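Local structure of Ent-copalyl diphosphate synthase (Streptomyces platensis, 5BP8) at residues Leu433-Gln436 with Ser441-Arg444; Glu450-Met455 with Asp480-His485. The protein is a largely helical bacterial enzyme of the terpene cyclase kind, carrying a domain related to the C-terminal domain of squalene-hopene cyclases. All coordinates share one frame; numbering follows the deposited sequence.

Contact 1: Leu433-Gln436 with Ser441-Arg444; sequences LATQ and SWGR
Gln436 lies along one face of the Trp442 indole, and this is the tight part of the contact. Its backbone CA is over the five-membered ring, a CH-pi contact 3.7 Å from the centroid to Gln436 CA. The side chain then runs out over the benzo ring, because CG is anti to the backbone N (chi1 -169°) and the chain stays extended beyond it. Gln436 CG passes 3.6 Å above the indole plane toward the rim, and at the end the amide stacks on the ring with the planes 13° apart, Gln436 NE2 coming to 3.3 Å from Trp442 CH2. Both ends of the amide are tied down, NE2 to the carbonyl of Gly440 and OE1 to the hydroxyl of Ser474, which fixes its rotation. This is the glutamine-on-tryptophan stack of the QW motif, known from squalene-hopene cyclases, closing the turn that follows helix 422-435. Thr435 meets the indole at its edge: Thr435 OG1 lies in the ring plane, 3.3 Å from Trp442 NE1, while Trp442 NE1 bonds to the Ala432 carbonyl and Thr435 OG1 to that of Trp431. Beyond this edge the packing gives way to water. One molecule spans the backbones, donating to Thr435 O at 2.7 Å and accepting from Gly443 N at 3.1 Å. Past Gly443 the chain leaves the helix end, and Arg444 reaches away to a salt bridge with Asp68.

Contact 2: Glu450-Met455 with Asp480-His485; sequences EETAYM and DALLAH
Thr452 and Leu482 make most of the contact where helix 449-461 meets the last turns of helix 469-484. Their side chains run antiparallel, alongside each other, so that methyl meets branch: Thr452 CG2 sits 3.9 Å from Leu482 CG, and Leu482 CD2 lies at the same distance from Thr452 CB. Leu482 CD2 also reaches the helix backbone, 4.2 Å from Ala453 N. Thr452 offers its methyl because CG2 is anti to the backbone N, which leaves the hydroxyl beside that N (chi1 -59°). Leu482 has further hydrophobic neighbours in Ala514 and Leu515 of helix 504-518.

The hydrogen bonds run within helices or to other parts of the chain. Thr452 OG1 turns back to the carbonyl of Thr448, one helical turn earlier. On the same helix, Tyr454 OH donates to Glu450 OE2 at 2.6 Å, using the anti lone pair of that oxygen; His399 and Trp495 bond to the same OE2, so three partners grip it.

With the Thr452 hydroxyl turned to Thr448 and only aliphatic carbon and helix backbone meeting across the contact, this small joint between two helices depends on shape and exclusion of water rather than on directional bonding.

Helix 449-461 ties the two contacts together: contact 1 lies at the turn that leads into it, contact 2 on its flank. Their centres are 10 Å apart, on the same side of the chain's centre, and they meet directly, with Trp442 N 2.9 Å from Thr452 OG1 and Arg444 N 2.9 Å from Glu451 OE2, both probable hydrogen bonds. Contact 2 is buried between helices and largely aliphatic where the segments meet. Contact 1 is only partly buried and, being a turn, mixes an aromatic stack with polar groups and a bridging water. Thr452 thus serves both, its methyl in contact 2 and its hydroxyl beside the backbone of contact 1.

Contact 1: Leu433-Gln436 with Ser441-Arg444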
loop_
_atom_site.group_PDB
_atom_site.type_symbol
_atom_site.label_atom_id
_atom_site.label_comp_id
_atom_site.label_asym_id
_atom_site.label_seq_id
_atom_site.Cartn_x
_atom_site.Cartn_y
_atom_site.Cartn_z
ATOM N N LEU A 433 -14.216 -4.560 20.669
ATOM C CA LEU A 433 -15.391 -3.973 21.289
ATOM C C LEU A 433 -15.022 -2.643 21.936
ATOM O O LEU A 433 -15.790 -1.685 21.910
ATOM C CB LEU A 433 -15.980 -4.926 22.353
ATOM C CG LEU A 433 -16.490 -6.273 21.865
ATOM C CD1 LEU A 433 -16.964 -7.123 23.032
ATOM C CD2 LEU A 433 -17.620 -6.082 20.875
ATOM N N ALA A 434 -13.834 -2.599 22.519
ATOM C CA ALA A 434 -13.388 -1.447 23.276
ATOM C C ALA A 434 -13.062 -0.253 22.388
ATOM O O ALA A 434 -13.086 0.881 22.858
ATOM C CB ALA A 434 -12.165 -1.816 24.080
ATOM N N THR A 435 -12.732 -0.513 21.132
ATOM C CA THR A 435 -12.288 0.556 20.221
ATOM C C THR A 435 -13.345 1.021 19.233
ATOM O O THR A 435 -13.099 1.957 18.451
ATOM C CB THR A 435 -11.062 0.101 19.411
ATOM O OG1 THR A 435 -11.346 -1.122 18.733
ATOM C CG2 THR A 435 -9.836 -0.058 20.303
ATOM N N GLN A 436 -14.516 0.384 19.245
ATOM C CA GLN A 436 -15.580 0.776 18.326
ATOM C C GLN A 436 -16.014 2.226 18.559
ATOM O O GLN A 436 -16.139 2.661 19.693
ATOM C CB GLN A 436 -16.772 -0.177 18.443
ATOM C CG GLN A 436 -17.793 0.002 17.350
ATOM C CD GLN A 436 -18.864 -1.057 17.371
ATOM O OE1 GLN A 436 -19.119 -1.703 18.405
ATOM N NE2 GLN A 436 -19.477 -1.277 16.218
ATOM N N SER A 441 -18.704 2.467 13.566
ATOM C CA SER A 441 -17.520 2.273 12.742
ATOM C C SER A 441 -16.271 2.015 13.565
ATOM O O SER A 441 -16.264 2.108 14.783
ATOM C CB SER A 441 -17.296 3.497 11.857
ATOM O OG SER A 441 -16.816 4.603 12.630
ATOM N N TRP A 442 -15.194 1.647 12.871
ATOM C CA TRP A 442 -13.875 1.634 13.464
ATOM C C TRP A 442 -12.939 2.337 12.503
ATOM O O TRP A 442 -13.171 2.353 11.287
ATOM C CB TRP A 442 -13.333 0.227 13.642
ATOM C CG TRP A 442 -13.836 -0.624 14.800
ATOM C CD1 TRP A 442 -13.220 -0.824 15.999
ATOM C CD2 TRP A 442 -15.001 -1.445 14.804
ATOM N NE1 TRP A 442 -13.925 -1.743 16.758
ATOM C CE2 TRP A 442 -15.026 -2.137 16.043
ATOM C CE3 TRP A 442 -16.003 -1.703 13.862
ATOM C CZ2 TRP A 442 -16.026 -3.031 16.371
ATOM C CZ3 TRP A 442 -17.001 -2.604 14.195
ATOM C CH2 TRP A 442 -17.007 -3.247 15.449
ATOM N N GLY A 443 -11.869 2.892 13.059
ATOM C CA GLY A 443 -10.759 3.334 12.269
ATOM C C GLY A 443 -9.777 4.169 13.055
ATOM O O GLY A 443 -10.132 4.749 14.090
ATOM N N ARG A 444 -8.552 4.230 12.547
ATOM C CA ARG A 444 -7.467 4.918 13.226
ATOM C C ARG A 444 -7.678 6.423 13.364
ATOM O O ARG A 444 -7.603 6.967 14.475
ATOM C CB ARG A 444 -6.146 4.657 12.501
ATOM C CG ARG A 444 -4.984 5.322 13.210
ATOM C CD ARG A 444 -3.638 4.953 12.627
ATOM N NE ARG A 444 -2.602 5.804 13.217
ATOM C CZ ARG A 444 -1.293 5.655 13.013
ATOM N NH1 ARG A 444 -0.817 4.680 12.253
ATOM N NH2 ARG A 444 -0.447 6.502 13.583
HETATM O O HOH W 1 -11.910 2.785 16.125
#

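Contact 2: Glu450-Met455 with Asp480-His485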
loop_
_atom_site.group_PDB
_atom_site.type_symbol
_atom_site.label_atom_id
_atom_site.label_comp_id
_atom_site.label_asym_id
_atom_site.label_seq_id
_atom_site.Cartn_x
_atom_site.Cartn_y
_atom_site.Cartn_z
ATOM N N GLU A 450 -12.979 0.355 5.229
ATOM C CA GLU A 450 -11.991 -0.723 5.313
ATOM C C GLU A 450 -11.854 -1.253 6.742
ATOM O O GLU A 450 -11.972 -2.450 6.993
ATOM C CB GLU A 450 -10.635 -0.247 4.800
ATOM C CG GLU A 450 -9.551 -1.319 4.831
ATOM C CD GLU A 450 -8.206 -0.852 4.298
ATOM O OE1 GLU A 450 -8.063 0.363 3.970
ATOM O OE2 GLU A 450 -7.306 -1.708 4.213
ATOM N N GLU A 451 -11.627 -0.344 7.696
ATOM C CA GLU A 451 -11.318 -0.768 9.051
ATOM C C GLU A 451 -12.546 -1.338 9.771
ATOM O O GLU A 451 -12.433 -2.299 10.548
ATOM C CB GLU A 451 -10.659 0.357 9.846
ATOM C CG GLU A 451 -9.350 0.845 9.210
ATOM C CD GLU A 451 -8.873 2.174 9.758
ATOM O OE1 GLU A 451 -9.424 3.218 9.350
ATOM O OE2 GLU A 451 -7.926 2.186 10.571
ATOM N N THR A 452 -13.705 -0.761 9.494
ATOM C CA THR A 452 -14.951 -1.277 10.011
ATOM C C THR A 452 -15.165 -2.718 9.498
ATOM O O THR A 452 -15.509 -3.637 10.289
ATOM C CB THR A 452 -16.137 -0.377 9.615
ATOM O OG1 THR A 452 -15.929 0.956 10.120
ATOM C CG2 THR A 452 -17.440 -0.947 10.184
ATOM N N ALA A 453 -14.961 -2.903 8.199
ATOM C CA ALA A 453 -15.105 -4.233 7.573
ATOM C C ALA A 453 -14.237 -5.265 8.244
ATOM O O ALA A 453 -14.715 -6.386 8.535
ATOM C CB ALA A 453 -14.804 -4.183 6.082
ATOM N N TYR A 454 -12.977 -4.908 8.538
ATOM C CA TYR A 454 -12.078 -5.851 9.215
ATOM C C TYR A 454 -12.601 -6.286 10.587
ATOM O O TYR A 454 -12.507 -7.464 10.946
ATOM C CB TYR A 454 -10.650 -5.306 9.355
ATOM C CG TYR A 454 -9.969 -4.991 8.023
ATOM C CD1 TYR A 454 -10.288 -5.692 6.856
ATOM C CD2 TYR A 454 -8.956 -4.050 7.963
ATOM C CE1 TYR A 454 -9.657 -5.415 5.650
ATOM C CE2 TYR A 454 -8.311 -3.765 6.769
ATOM C CZ TYR A 454 -8.665 -4.454 5.616
ATOM O OH TYR A 454 -8.082 -4.187 4.398
HETATM N N MSE A 455 -13.118 -5.337 11.362
HETATM C CA MSE A 455 -13.635 -5.653 12.694
HETATM C C MSE A 455 -14.910 -6.447 12.645
HETATM O O MSE A 455 -15.108 -7.358 13.475
HETATM C CB MSE A 455 -13.788 -4.380 13.530
HETATM C CG MSE A 455 -12.409 -3.811 13.853
HETATM SE SE MSE A 455 -11.240 -4.980 14.908
HETATM C CE MSE A 455 -10.172 -5.799 13.504
ATOM N N ASP A 480 -24.385 -1.669 10.148
ATOM C CA ASP A 480 -25.168 -0.450 9.985
ATOM C C ASP A 480 -24.305 0.695 9.460
ATOM O O ASP A 480 -24.704 1.398 8.543
ATOM C CB ASP A 480 -25.787 -0.027 11.317
ATOM C CG ASP A 480 -26.909 -0.943 11.762
ATOM O OD1 ASP A 480 -27.433 -1.731 10.937
ATOM O OD2 ASP A 480 -27.245 -0.876 12.953
ATOM N N ALA A 481 -23.116 0.873 10.031
ATOM C CA ALA A 481 -22.212 1.904 9.542
ATOM C C ALA A 481 -21.822 1.697 8.076
ATOM O O ALA A 481 -21.745 2.658 7.290
ATOM C CB ALA A 481 -20.968 2.007 10.425
ATOM N N LEU A 482 -21.556 0.452 7.701
ATOM C CA LEU A 482 -21.179 0.145 6.330
ATOM C C LEU A 482 -22.306 0.426 5.339
ATOM O O LEU A 482 -22.062 0.902 4.219
ATOM C CB LEU A 482 -20.723 -1.317 6.212
ATOM C CG LEU A 482 -19.427 -1.688 6.942
ATOM C CD1 LEU A 482 -19.205 -3.194 6.865
ATOM C CD2 LEU A 482 -18.225 -0.949 6.347
ATOM N N LEU A 483 -23.534 0.117 5.753
ATOM C CA LEU A 483 -24.714 0.366 4.938
ATOM C C LEU A 483 -25.042 1.851 4.841
ATOM O O LEU A 483 -25.603 2.283 3.853
ATOM C CB LEU A 483 -25.925 -0.385 5.509
ATOM C CG LEU A 483 -25.833 -1.903 5.369
ATOM C CD1 LEU A 483 -26.858 -2.614 6.232
ATOM C CD2 LEU A 483 -25.948 -2.320 3.910
ATOM N N ALA A 484 -24.699 2.617 5.867
ATOM C CA ALA A 484 -25.049 4.028 5.910
ATOM C C ALA A 484 -24.221 4.871 4.948
ATOM O O ALA A 484 -24.674 5.925 4.496
ATOM C CB ALA A 484 -24.899 4.561 7.327
ATOM N N HIS A 485 -23.001 4.420 4.636
ATOM C CA HIS A 485 -22.114 5.206 3.820
ATOM C C HIS A 485 -21.083 4.307 3.160
ATOM O O HIS A 485 -20.416 3.531 3.840
ATOM C CB HIS A 485 -21.398 6.253 4.670
ATOM C CG HIS A 485 -20.574 7.201 3.874
ATOM N ND1 HIS A 485 -19.200 7.121 3.809
ATOM C CD2 HIS A 485 -20.928 8.217 3.060
ATOM C CE1 HIS A 485 -18.744 8.067 3.011
ATOM N NE2 HIS A 485 -19.774 8.751 2.551
#